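PDB 2Y8Y: CRISPR-associated endoribonuclease Cse3, which cleaves CRISPR repeat transcripts into mature crRNAs for defence against mobile genetic elements and retains the crRNA after processing. Local coordinates for residues 103-108 against 126-130; 93-98 against 183-189; 6-10 against 69-73; 16-22 against 77-81. All coordinates share one frame; numbering follows the deposited sequence.

Contact 1 (103-108 against 126-130); sequences LRANPA and KVAWL
Helix-on-sheet packing of the ferredoxin-like kind is built here round one aromatic anchor: Trp129 of helix 123-136 lies against Ala105 and Pro107, where strand 98-110 is interrupted by a short irregular stretch. The first torsion of Trp129 sets CG anti to the backbone N (chi1 178°), which sends the indole out from the helix towards the strand. Pro107 meets one face of it. Its CA sits 3.7 Å from the centroid of the Trp129 six-membered ring and close to the ring normal, a CH-pi contact, while Pro107 CB rests 3.7 Å from Trp129 CD2, near the fusion of the two rings. The backbone leaving the proline stays on that same face, with Ala108 N towards the ring's border. From a more oblique direction the methyl of Ala105 reaches the far end of the indole, CB lying 3.7 Å from Trp129 CZ3. One turn earlier on the helix, the aliphatic part of Lys126 crosses Pro107, CG to CG 4.1 Å. At the other end of the contact, Leu103 CD2 and Leu130 CD1 touch at 3.8 Å as the two side chains pass antiparallel, methyl beside methyl. Strand 173-186 continues this buried layer through Val178 beside Pro107 and Phe180 beside Leu130. Lys126 NZ leaves the apolar patch for a salt bridge with Asp155 on strand 150-160.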
loop_
_atom_site.group_PDB
_atom_site.type_symbol
_atom_site.label_atom_id
_atom_site.label_comp_id
_atom_site.label_asym_id
_atom_site.label_seq_id
_atom_site.Cartn_x
_atom_site.Cartn_y
_atom_site.Cartn_z
ATOM N N LEU A 103 -5.134 -4.623 1.423
ATOM C CA LEU A 103 -3.698 -4.566 1.191
ATOM C C LEU A 103 -3.369 -5.239 -0.117
ATOM O O LEU A 103 -3.613 -6.441 -0.278
ATOM C CB LEU A 103 -2.914 -5.271 2.305
ATOM C CG LEU A 103 -1.420 -5.511 2.031
ATOM C CD1 LEU A 103 -0.675 -4.166 1.868
ATOM C CD2 LEU A 103 -0.787 -6.377 3.143
ATOM N N ARG A 104 -2.797 -4.474 -1.042
ATOM C CA ARG A 104 -2.273 -5.042 -2.272
ATOM C C ARG A 104 -0.780 -5.235 -2.067
ATOM O O ARG A 104 -0.057 -4.263 -1.857
ATOM C CB ARG A 104 -2.515 -4.093 -3.446
ATOM C CG ARG A 104 -2.454 -4.811 -4.789
ATOM C CD ARG A 104 -2.570 -3.846 -5.966
ATOM N NE ARG A 104 -2.826 -4.576 -7.200
ATOM C CZ ARG A 104 -2.839 -4.025 -8.405
ATOM N NH1 ARG A 104 -2.585 -2.729 -8.546
ATOM N NH2 ARG A 104 -3.093 -4.779 -9.469
ATOM N N ALA A 105 -0.322 -6.486 -2.111
ATOM C CA ALA A 105 1.031 -6.825 -1.671
ATOM C C ALA A 105 1.733 -7.753 -2.635
ATOM O O ALA A 105 1.127 -8.273 -3.561
ATOM C CB ALA A 105 0.982 -7.491 -0.319
ATOM N N ASN A 106 3.027 -7.938 -2.381
ATOM C CA ASN A 106 3.865 -8.890 -3.112
ATOM C C ASN A 106 4.400 -9.913 -2.121
ATOM O O ASN A 106 5.528 -9.783 -1.651
ATOM C CB ASN A 106 5.008 -8.123 -3.797
ATOM C CG ASN A 106 6.013 -9.018 -4.504
ATOM O OD1 ASN A 106 7.220 -8.862 -4.311
ATOM N ND2 ASN A 106 5.531 -9.930 -5.351
ATOM N N PRO A 107 3.582 -10.920 -1.768
ATOM C CA PRO A 107 4.053 -11.912 -0.795
ATOM C C PRO A 107 5.306 -12.593 -1.323
ATOM O O PRO A 107 5.327 -13.059 -2.465
ATOM C CB PRO A 107 2.877 -12.898 -0.686
ATOM C CG PRO A 107 1.651 -12.082 -1.122
ATOM C CD PRO A 107 2.198 -11.187 -2.209
ATOM N N ALA A 108 6.349 -12.649 -0.499
ATOM C CA ALA A 108 7.666 -13.058 -0.964
ATOM C C ALA A 108 8.479 -13.664 0.159
ATOM O O ALA A 108 8.120 -13.563 1.333
ATOM C CB ALA A 108 8.416 -11.847 -1.562
ATOM N N LYS A 126 0.494 -17.476 0.427
ATOM C CA LYS A 126 0.194 -16.049 0.411
ATOM C C LYS A 126 -0.580 -15.612 1.654
ATOM O O LYS A 126 -0.239 -14.594 2.266
ATOM C CB LYS A 126 -0.560 -15.686 -0.867
ATOM C CG LYS A 126 0.320 -15.805 -2.103
ATOM C CD LYS A 126 -0.451 -15.921 -3.397
ATOM C CE LYS A 126 0.513 -15.971 -4.567
ATOM N NZ LYS A 126 -0.173 -16.343 -5.820
ATOM N N VAL A 127 -1.585 -16.398 2.039
ATOM C CA VAL A 127 -2.342 -16.137 3.267
ATOM C C VAL A 127 -1.467 -16.284 4.516
ATOM O O VAL A 127 -1.533 -15.453 5.424
ATOM C CB VAL A 127 -3.589 -17.027 3.362
ATOM C CG1 VAL A 127 -4.234 -16.891 4.737
ATOM C CG2 VAL A 127 -4.583 -16.627 2.277
ATOM N N ALA A 128 -0.625 -17.312 4.558
ATOM C CA ALA A 128 0.271 -17.491 5.699
ATOM C C ALA A 128 1.229 -16.311 5.827
ATOM O O ALA A 128 1.538 -15.857 6.937
ATOM C CB ALA A 128 1.040 -18.815 5.582
ATOM N N TRP A 129 1.714 -15.828 4.690
ATOM C CA TRP A 129 2.586 -14.671 4.669
ATOM C C TRP A 129 1.853 -13.469 5.277
ATOM O O TRP A 129 2.387 -12.779 6.152
ATOM C CB TRP A 129 3.020 -14.371 3.232
ATOM C CG TRP A 129 3.893 -13.140 3.073
ATOM C CD1 TRP A 129 5.251 -13.102 3.165
ATOM C CD2 TRP A 129 3.476 -11.801 2.771
ATOM N NE1 TRP A 129 5.712 -11.829 2.944
ATOM C CE2 TRP A 129 4.638 -11.007 2.692
ATOM C CE3 TRP A 129 2.228 -11.190 2.571
ATOM C CZ2 TRP A 129 4.605 -9.637 2.425
ATOM C CZ3 TRP A 129 2.192 -9.814 2.292
ATOM C CH2 TRP A 129 3.376 -9.060 2.226
ATOM N N LEU A 130 0.632 -13.211 4.821
ATOM C CA LEU A 130 -0.136 -12.083 5.354
ATOM C C LEU A 130 -0.290 -12.232 6.866
ATOM O O LEU A 130 -0.103 -11.269 7.607
ATOM C CB LEU A 130 -1.512 -12.021 4.702
ATOM C CG LEU A 130 -2.417 -10.922 5.256
ATOM C CD1 LEU A 130 -1.906 -9.524 4.880
ATOM C CD2 LEU A 130 -3.786 -11.170 4.703
#

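Contact 2 (93-98 against 183-189)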
loop_
_atom_site.group_PDB
_atom_site.type_symbol
_atom_site.label_atom_id
_atom_site.label_comp_id
_atom_site.label_asym_id
_atom_site.label_seq_id
_atom_site.Cartn_x
_atom_site.Cartn_y
_atom_site.Cartn_z
ATOM N N LEU A 93 -5.191 3.776 17.464
ATOM C CA LEU A 93 -5.341 2.325 17.538
ATOM C C LEU A 93 -5.379 1.880 18.989
ATOM O O LEU A 93 -4.602 2.361 19.811
ATOM C CB LEU A 93 -4.201 1.642 16.790
ATOM C CG LEU A 93 -4.094 2.052 15.321
ATOM C CD1 LEU A 93 -2.825 1.473 14.695
ATOM C CD2 LEU A 93 -5.326 1.625 14.532
ATOM N N LYS A 94 -6.286 0.969 19.316
ATOM C CA LYS A 94 -6.406 0.499 20.691
ATOM C C LYS A 94 -6.350 -1.025 20.746
ATOM O O LYS A 94 -6.744 -1.699 19.804
ATOM C CB LYS A 94 -7.698 1.007 21.317
ATOM C CG LYS A 94 -7.708 2.531 21.484
ATOM C CD LYS A 94 -8.880 3.020 22.305
ATOM C CE LYS A 94 -8.819 4.532 22.499
ATOM N NZ LYS A 94 -8.934 5.270 21.207
ATOM N N PRO A 95 -5.844 -1.585 21.849
ATOM C CA PRO A 95 -5.759 -3.048 21.895
ATOM C C PRO A 95 -7.128 -3.710 21.756
ATOM O O PRO A 95 -8.074 -3.349 22.460
ATOM C CB PRO A 95 -5.166 -3.323 23.283
ATOM C CG PRO A 95 -4.487 -2.034 23.667
ATOM C CD PRO A 95 -5.329 -0.951 23.073
ATOM N N GLY A 96 -7.233 -4.652 20.824
ATOM C CA GLY A 96 -8.470 -5.382 20.611
ATOM C C GLY A 96 -9.393 -4.753 19.575
ATOM O O GLY A 96 -10.423 -5.316 19.219
ATOM N N GLN A 97 -9.044 -3.564 19.116
ATOM C CA GLN A 97 -9.880 -2.866 18.150
ATOM C C GLN A 97 -9.993 -3.662 16.857
ATOM O O GLN A 97 -8.993 -4.099 16.302
ATOM C CB GLN A 97 -9.270 -1.505 17.849
ATOM C CG GLN A 97 -10.105 -0.647 16.917
ATOM C CD GLN A 97 -9.456 0.680 16.656
ATOM O OE1 GLN A 97 -8.265 0.849 16.898
ATOM N NE2 GLN A 97 -10.234 1.638 16.155
ATOM N N ARG A 98 -11.221 -3.831 16.373
ATOM C CA ARG A 98 -11.464 -4.564 15.141
ATOM C C ARG A 98 -11.583 -3.611 13.960
ATOM O O ARG A 98 -12.287 -2.593 14.031
ATOM C CB ARG A 98 -12.741 -5.387 15.282
ATOM C CG ARG A 98 -12.597 -6.542 16.257
ATOM C CD ARG A 98 -13.910 -7.283 16.442
ATOM N NE ARG A 98 -13.694 -8.695 16.739
ATOM C CZ ARG A 98 -13.524 -9.188 17.961
ATOM N NH1 ARG A 98 -13.544 -8.381 19.014
ATOM N NH2 ARG A 98 -13.336 -10.491 18.131
ATOM N N ARG A 183 -10.715 -8.783 7.749
ATOM C CA ARG A 183 -10.909 -8.132 9.043
ATOM C C ARG A 183 -9.787 -8.555 9.975
ATOM O O ARG A 183 -9.364 -9.714 10.002
ATOM C CB ARG A 183 -12.277 -8.489 9.638
ATOM C CG ARG A 183 -13.445 -7.955 8.844
ATOM C CD ARG A 183 -14.778 -8.327 9.483
ATOM N NE ARG A 183 -15.006 -7.657 10.767
ATOM C CZ ARG A 183 -15.221 -8.293 11.916
ATOM N NH1 ARG A 183 -15.230 -9.618 11.951
ATOM N NH2 ARG A 183 -15.425 -7.606 13.030
ATOM N N LEU A 184 -9.292 -7.594 10.730
ATOM C CA LEU A 184 -8.202 -7.843 11.658
ATOM C C LEU A 184 -8.463 -7.168 12.995
ATOM O O LEU A 184 -9.438 -6.424 13.160
ATOM C CB LEU A 184 -6.859 -7.413 11.059
ATOM C CG LEU A 184 -6.706 -5.957 10.597
ATOM C CD1 LEU A 184 -6.734 -4.989 11.775
ATOM C CD2 LEU A 184 -5.412 -5.783 9.816
ATOM N N GLU A 185 -7.604 -7.451 13.964
ATOM C CA GLU A 185 -7.637 -6.724 15.227
ATOM C C GLU A 185 -6.265 -6.152 15.547
ATOM O O GLU A 185 -5.231 -6.694 15.128
ATOM C CB GLU A 185 -8.141 -7.604 16.373
ATOM C CG GLU A 185 -7.285 -8.817 16.657
ATOM C CD GLU A 185 -7.743 -9.567 17.901
ATOM O OE1 GLU A 185 -8.330 -8.933 18.802
ATOM O OE2 GLU A 185 -7.502 -10.786 17.977
ATOM N N VAL A 186 -6.267 -5.055 16.294
ATOM C CA VAL A 186 -5.051 -4.449 16.815
ATOM C C VAL A 186 -4.596 -5.243 18.034
ATOM O O VAL A 186 -5.380 -5.505 18.950
ATOM C CB VAL A 186 -5.327 -3.004 17.242
ATOM C CG1 VAL A 186 -4.084 -2.372 17.889
ATOM C CG2 VAL A 186 -5.805 -2.209 16.055
ATOM N N VAL A 187 -3.330 -5.648 18.035
ATOM C CA VAL A 187 -2.777 -6.379 19.168
ATOM C C VAL A 187 -1.881 -5.466 19.993
ATOM O O VAL A 187 -2.052 -5.332 21.210
ATOM C CB VAL A 187 -2.018 -7.634 18.668
ATOM C CG1 VAL A 187 -1.347 -8.367 19.829
ATOM C CG2 VAL A 187 -2.977 -8.556 17.963
ATOM N N ASP A 188 -0.951 -4.803 19.312
ATOM C CA ASP A 188 0.003 -3.894 19.928
ATOM C C ASP A 188 -0.086 -2.565 19.178
ATOM O O ASP A 188 0.417 -2.450 18.066
ATOM C CB ASP A 188 1.406 -4.499 19.800
ATOM C CG ASP A 188 2.507 -3.587 20.318
ATOM O OD1 ASP A 188 2.247 -2.405 20.598
ATOM O OD2 ASP A 188 3.653 -4.071 20.428
ATOM N N PRO A 189 -0.744 -1.559 19.769
ATOM C CA PRO A 189 -0.924 -0.292 19.048
ATOM C C PRO A 189 0.377 0.353 18.578
ATOM O O PRO A 189 0.396 0.933 17.490
ATOM C CB PRO A 189 -1.629 0.599 20.073
ATOM C CG PRO A 189 -2.397 -0.376 20.899
ATOM C CD PRO A 189 -1.522 -1.593 21.022
HETATM O O HOH W 1 -10.815 -8.130 19.238
#
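Backbone hydrogen bonds join Gly96 and Gln97 to Val186 and fasten the turn ahead of strand 98-110 to the end of strand 173-186. Gly96 N donates to Val186 O at 2.8 Å, and Val186 N donates to Gln97 O at 2.9 Å. The next pair, Arg98 with Glu185, is antiparallel and non-hydrogen-bonded. Within the type II turn Gln97 N donates to Lys94 O, and Lys94 N donates to Gln97 OE1 at 3.1 Å, a hydrogen bond whose donor lies above the carbonyl plane. Val186 CB comes within 3.2 Å of Lys94 O, a close contact with the turn's carbonyl. Among apolar groups, Leu93 sets CD2 beside Val186 CG2 and CB near Pro189 CB, whereas the rings of Pro95 and Pro189 stand roughly perpendicular, CD to CG 3.7 Å. Polar and charged groups come next. One water donates both to Gly96 O and to Glu185 OE1. The Arg98 and Arg183 guanidinium groups are nearly parallel but meet edgewise, not stacked, with Arg183 NH2 3.7 Å from Arg98 CD; Arg183 also makes a cation-pi contact with Trp149. Leu93 packs on Ala192 and Leu196 of helix 189-198, and Leu184 reaches Leu99 of strand 98-110 and Phe139 of strand 139-144.

Contact 3 (6-10 against 69-73); sequences WLTKL and TEPDW
Trp6 lies flat over Glu70 and Pro71, whereas Trp73, farther along, turns its indole N-H to Thr8. Under one face of Trp6 the Glu70 chain runs extended, and its carboxylate plane is within 3° of the ring plane. Glu70 CG makes a CH-pi contact 3.8 Å from the centroid of the Trp6 six-membered ring. Pro71 CD serves the five-membered ring on the same face, 3.8 Å from Trp6 CG. Thr8 presents its hydroxyl on the side facing the loop: with OG1 anti to the carbonyl carbon (chi1 -54°), it accepts from Trp73 NE1 at 2.9 Å. That bond is bent, and OG1 is tilted 26° from the indole plane, while Thr8 CG2 lies 3.3 Å from Trp73 NE1. Leu10 comes over a face of Trp73, with CD1 4.1 Å from CZ3, and Leu33 of helix 26-34 touches both residues. Trp6, Thr8 and Leu10 are every second residue of strand 5-12, so their side chains point to the same side. The strand order 2-3-1-4 of this antiparallel sheet is that of the ferredoxin-like fold; residues 69-73 lie in the crossover from its third strand to its fourth, where the fold usually has its second helix and the chain here is mostly irregular.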
loop_
_atom_site.group_PDB
_atom_site.type_symbol
_atom_site.label_atom_id
_atom_site.label_comp_id
_atom_site.label_asym_id
_atom_site.label_seq_id
_atom_site.Cartn_x
_atom_site.Cartn_y
_atom_site.Cartn_z
ATOM N N TRP A 6 -1.071 11.485 5.838
ATOM C CA TRP A 6 -1.941 12.167 4.889
ATOM C C TRP A 6 -2.459 11.194 3.850
ATOM O O TRP A 6 -1.685 10.436 3.261
ATOM C CB TRP A 6 -1.188 13.291 4.181
ATOM C CG TRP A 6 -0.851 14.419 5.084
ATOM C CD1 TRP A 6 0.201 14.492 5.940
ATOM C CD2 TRP A 6 -1.583 15.642 5.229
ATOM N NE1 TRP A 6 0.176 15.699 6.618
ATOM C CE2 TRP A 6 -0.911 16.420 6.194
ATOM C CE3 TRP A 6 -2.737 16.154 4.629
ATOM C CZ2 TRP A 6 -1.362 17.688 6.577
ATOM C CZ3 TRP A 6 -3.178 17.409 5.007
ATOM C CH2 TRP A 6 -2.494 18.159 5.971
ATOM N N LEU A 7 -3.767 11.214 3.626
ATOM C CA LEU A 7 -4.378 10.435 2.571
ATOM C C LEU A 7 -4.868 11.357 1.472
ATOM O O LEU A 7 -5.638 12.277 1.738
ATOM C CB LEU A 7 -5.561 9.633 3.108
ATOM C CG LEU A 7 -5.179 8.650 4.200
ATOM C CD1 LEU A 7 -6.357 7.767 4.591
ATOM C CD2 LEU A 7 -3.999 7.825 3.716
ATOM N N THR A 8 -4.420 11.120 0.244
ATOM C CA THR A 8 -4.905 11.873 -0.907
ATOM C C THR A 8 -5.562 10.924 -1.885
ATOM O O THR A 8 -4.975 9.922 -2.268
ATOM C CB THR A 8 -3.756 12.578 -1.656
ATOM O OG1 THR A 8 -3.010 13.385 -0.735
ATOM C CG2 THR A 8 -4.290 13.452 -2.796
ATOM N N LYS A 9 -6.787 11.247 -2.287
ATOM C CA LYS A 9 -7.436 10.538 -3.374
ATOM C C LYS A 9 -7.221 11.313 -4.663
ATOM O O LYS A 9 -7.593 12.492 -4.757
ATOM C CB LYS A 9 -8.932 10.397 -3.102
ATOM C CG LYS A 9 -9.711 9.728 -4.220
ATOM C CD LYS A 9 -11.161 9.535 -3.811
ATOM C CE LYS A 9 -12.055 9.295 -5.013
ATOM N NZ LYS A 9 -13.491 9.346 -4.625
ATOM N N LEU A 10 -6.612 10.664 -5.649
ATOM C CA LEU A 10 -6.484 11.240 -6.983
ATOM C C LEU A 10 -7.378 10.480 -7.950
ATOM O O LEU A 10 -7.322 9.254 -8.019
ATOM C CB LEU A 10 -5.037 11.168 -7.480
ATOM C CG LEU A 10 -3.927 11.701 -6.575
ATOM C CD1 LEU A 10 -2.561 11.312 -7.121
ATOM C CD2 LEU A 10 -4.015 13.214 -6.402
ATOM N N THR A 69 4.250 13.004 5.365
ATOM C CA THR A 69 4.428 14.454 5.423
ATOM C C THR A 69 3.421 15.099 4.497
ATOM O O THR A 69 2.817 14.445 3.666
ATOM C CB THR A 69 5.862 14.864 5.046
ATOM O OG1 THR A 69 6.090 14.667 3.639
ATOM C CG2 THR A 69 6.878 14.045 5.844
ATOM N N GLU A 70 3.213 16.399 4.652
ATOM C CA GLU A 70 2.153 17.046 3.906
ATOM C C GLU A 70 2.546 17.164 2.443
ATOM O O GLU A 70 3.562 17.771 2.120
ATOM C CB GLU A 70 1.842 18.427 4.485
ATOM C CG GLU A 70 0.568 19.000 3.905
ATOM C CD GLU A 70 0.236 20.359 4.461
ATOM O OE1 GLU A 70 0.962 20.807 5.366
ATOM O OE2 GLU A 70 -0.749 20.970 3.991
ATOM N N PRO A 71 1.742 16.571 1.550
ATOM C CA PRO A 71 2.106 16.585 0.132
ATOM C C PRO A 71 1.782 17.925 -0.513
ATOM O O PRO A 71 0.911 18.643 -0.022
ATOM C CB PRO A 71 1.205 15.497 -0.458
ATOM C CG PRO A 71 -0.017 15.523 0.418
ATOM C CD PRO A 71 0.450 15.903 1.792
ATOM N N ASP A 72 2.487 18.264 -1.585
ATOM C CA ASP A 72 2.103 19.423 -2.382
ATOM C C ASP A 72 1.774 18.961 -3.797
ATOM O O ASP A 72 2.652 18.669 -4.615
ATOM C CB ASP A 72 3.164 20.530 -2.362
ATOM C CG ASP A 72 2.599 21.879 -2.817
ATOM O OD1 ASP A 72 1.753 21.866 -3.734
ATOM O OD2 ASP A 72 2.967 22.950 -2.259
ATOM N N TRP A 73 0.481 18.887 -4.075
ATOM C CA TRP A 73 0.022 18.353 -5.344
ATOM C C TRP A 73 0.015 19.361 -6.489
ATOM O O TRP A 73 -0.411 19.035 -7.591
ATOM C CB TRP A 73 -1.345 17.684 -5.189
ATOM C CG TRP A 73 -1.261 16.498 -4.300
ATOM C CD1 TRP A 73 -1.746 16.384 -3.028
ATOM C CD2 TRP A 73 -0.599 15.259 -4.589
ATOM N NE1 TRP A 73 -1.453 15.140 -2.517
ATOM C CE2 TRP A 73 -0.745 14.432 -3.453
ATOM C CE3 TRP A 73 0.091 14.764 -5.701
ATOM C CZ2 TRP A 73 -0.226 13.131 -3.399
ATOM C CZ3 TRP A 73 0.598 13.478 -5.651
ATOM C CH2 TRP A 73 0.446 12.676 -4.499
#

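Contact 4 (16-22 against 77-81)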
loop_
_atom_site.group_PDB
_atom_site.type_symbol
_atom_site.label_atom_id
_atom_site.label_comp_id
_atom_site.label_asym_id
_atom_site.label_seq_id
_atom_site.Cartn_x
_atom_site.Cartn_y
_atom_site.Cartn_z
ATOM N N SER A 16 -5.692 12.491 -20.285
ATOM C CA SER A 16 -4.307 12.920 -20.144
ATOM C C SER A 16 -3.331 11.826 -20.553
ATOM O O SER A 16 -3.387 10.711 -20.034
ATOM C CB SER A 16 -4.015 13.326 -18.702
ATOM O OG SER A 16 -2.618 13.318 -18.465
ATOM N N ARG A 17 -2.431 12.150 -21.475
ATOM C CA ARG A 17 -1.400 11.205 -21.890
ATOM C C ARG A 17 -0.511 10.819 -20.712
ATOM O O ARG A 17 -0.128 9.659 -20.569
ATOM C CB ARG A 17 -0.546 11.799 -23.008
ATOM C CG ARG A 17 0.614 10.914 -23.429
ATOM C CD ARG A 17 1.487 11.613 -24.451
ATOM N NE ARG A 17 0.715 12.044 -25.612
ATOM C CZ ARG A 17 1.225 12.706 -26.644
ATOM N NH1 ARG A 17 2.514 13.018 -26.663
ATOM N NH2 ARG A 17 0.445 13.057 -27.657
ATOM N N ALA A 18 -0.184 11.808 -19.885
ATOM C CA ALA A 18 0.645 11.599 -18.702
ATOM C C ALA A 18 -0.030 10.640 -17.734
ATOM O O ALA A 18 0.612 9.744 -17.183
ATOM C CB ALA A 18 0.934 12.924 -18.021
ATOM N N ALA A 19 -1.327 10.837 -17.527
ATOM C CA ALA A 19 -2.093 9.964 -16.650
ATOM C C ALA A 19 -2.095 8.532 -17.179
ATOM O O ALA A 19 -1.845 7.591 -16.428
ATOM C CB ALA A 19 -3.514 10.483 -16.485
ATOM N N ARG A 20 -2.363 8.367 -18.474
ATOM C CA ARG A 20 -2.380 7.035 -19.078
ATOM C C ARG A 20 -1.010 6.365 -18.985
ATOM O O ARG A 20 -0.909 5.165 -18.736
ATOM C CB ARG A 20 -2.851 7.098 -20.534
ATOM C CG ARG A 20 -4.304 7.498 -20.695
ATOM C CD ARG A 20 -4.761 7.291 -22.132
ATOM N NE ARG A 20 -3.870 7.946 -23.085
ATOM C CZ ARG A 20 -4.078 9.157 -23.592
ATOM N NH1 ARG A 20 -5.149 9.854 -23.238
ATOM N NH2 ARG A 20 -3.214 9.675 -24.455
ATOM N N ARG A 21 0.043 7.155 -19.167
ATOM C CA ARG A 21 1.410 6.656 -19.040
ATOM C C ARG A 21 1.678 6.099 -17.644
ATOM O O ARG A 21 2.172 4.983 -17.492
ATOM C CB ARG A 21 2.407 7.774 -19.330
ATOM C CG ARG A 21 3.855 7.392 -19.078
ATOM C CD ARG A 21 4.705 8.632 -18.867
ATOM N NE ARG A 21 4.276 9.381 -17.688
ATOM C CZ ARG A 21 4.339 10.703 -17.572
ATOM N NH1 ARG A 21 4.814 11.438 -18.571
ATOM N NH2 ARG A 21 3.925 11.290 -16.458
ATOM N N ASP A 22 1.353 6.886 -16.623
ATOM C CA ASP A 22 1.566 6.455 -15.248
ATOM C C ASP A 22 0.691 5.271 -14.878
ATOM O O ASP A 22 1.089 4.417 -14.094
ATOM C CB ASP A 22 1.303 7.599 -14.271
ATOM C CG ASP A 22 2.321 8.707 -14.388
ATOM O OD1 ASP A 22 3.328 8.514 -15.104
ATOM O OD2 ASP A 22 2.120 9.767 -13.756
ATOM N N ASP A 77 0.724 17.767 -13.362
ATOM C CA ASP A 77 0.405 18.451 -14.609
ATOM C C ASP A 77 -1.044 18.900 -14.597
ATOM O O ASP A 77 -1.896 18.251 -13.993
ATOM C CB ASP A 77 0.609 17.522 -15.810
ATOM C CG ASP A 77 2.052 17.107 -16.001
ATOM O OD1 ASP A 77 2.933 17.635 -15.292
ATOM O OD2 ASP A 77 2.306 16.254 -16.877
ATOM N N GLU A 78 -1.335 20.000 -15.283
ATOM C CA GLU A 78 -2.722 20.399 -15.458
ATOM C C GLU A 78 -3.461 19.305 -16.220
ATOM O O GLU A 78 -2.942 18.751 -17.188
ATOM C CB GLU A 78 -2.822 21.737 -16.198
ATOM C CG GLU A 78 -2.271 22.913 -15.409
ATOM C CD GLU A 78 -2.898 23.035 -14.031
ATOM O OE1 GLU A 78 -4.040 22.559 -13.850
ATOM O OE2 GLU A 78 -2.249 23.601 -13.126
ATOM N N GLY A 79 -4.667 18.981 -15.767
ATOM C CA GLY A 79 -5.480 17.981 -16.431
ATOM C C GLY A 79 -5.119 16.545 -16.090
ATOM O O GLY A 79 -5.789 15.618 -16.543
ATOM N N TYR A 80 -4.072 16.357 -15.288
ATOM C CA TYR A 80 -3.610 15.020 -14.911
ATOM C C TYR A 80 -4.636 14.293 -14.051
ATOM O O TYR A 80 -4.999 13.144 -14.330
ATOM C CB TYR A 80 -2.273 15.110 -14.169
ATOM C CG TYR A 80 -1.685 13.792 -13.709
ATOM C CD1 TYR A 80 -0.851 13.055 -14.539
ATOM C CD2 TYR A 80 -1.938 13.301 -12.433
ATOM C CE1 TYR A 80 -0.295 11.854 -14.115
ATOM C CE2 TYR A 80 -1.387 12.105 -12.001
ATOM C CZ TYR A 80 -0.570 11.387 -12.850
ATOM O OH TYR A 80 -0.023 10.199 -12.418
ATOM N N ALA A 81 -5.108 14.964 -13.004
ATOM C CA ALA A 81 -6.053 14.340 -12.094
ATOM C C ALA A 81 -6.940 15.342 -11.371
ATOM O O ALA A 81 -6.614 16.527 -11.257
ATOM C CB ALA A 81 -5.307 13.479 -11.081
HETATM O O HOH W 2 -2.071 16.017 -18.049
#
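Partly buried helix-to-loop packing joins Ala18, Ala19 and Asp22 of helix 17-24 to Tyr80, at the end of a type II turn that leads into strand 81-89. Tyr80 is the centrepiece. Its CG stands anti to the backbone N (chi1 180°), directing the ring along the helix: CE1 lies 3.6 Å from Ala19 CA and CD1 3.9 Å from Ala18 CB, while the Ala19 methyl sits over one face and the Ala18 methyl at the edge, in the ring plane. At the far end, Tyr80 OH donates to Asp22 OD2 at 2.6 Å, using the anti lone pair of that oxygen; carboxylate and ring planes are 61° apart. The other oxygen, OD1, is gripped side-on by Arg21, whose NE is 2.9 Å away and whose NH2 also donates. Both nitrogens approach from the same face of the carboxylate. The start of the helix is tied in as well. Ser16, the N-cap, accepts from Ala19 N at 2.9 Å, and a water links its OG to Glu78 O. Ser16 CB also rests 3.6 Å from Gly79 O. Thr32 of helix 26-34 adds a second hydrogen bond to Asp22 OD2. With the salt bridge at one oxygen and two hydroxyls at the other, the buried Asp22 carboxylate is probably held against rotation, and its negative charge is probably well stabilised.

In the fold
Contact 1 is wholly buried and contact 2 lies largely at the surface, yet both serve one sheet, through its neighbouring strands 98-110 and 173-186. Their chemistry follows their place: an aromatic anchor and aliphatic groups inside, against backbone pairing, a bridging water and charged side chains outside. Of the two partly buried contacts, contact 3 lies against the four-stranded sheet and contact 4 at its margin, between helix 17-24 and the loop entering strand 81-89. They touch through Leu10 and Ala81 and interleave along the chain. Each joins apolar packing to a hydrogen bond made by an aromatic side chain, to a threonine hydroxyl in 3 and to a carboxylate in 4. Contact 1 lies across the chain's centre from both.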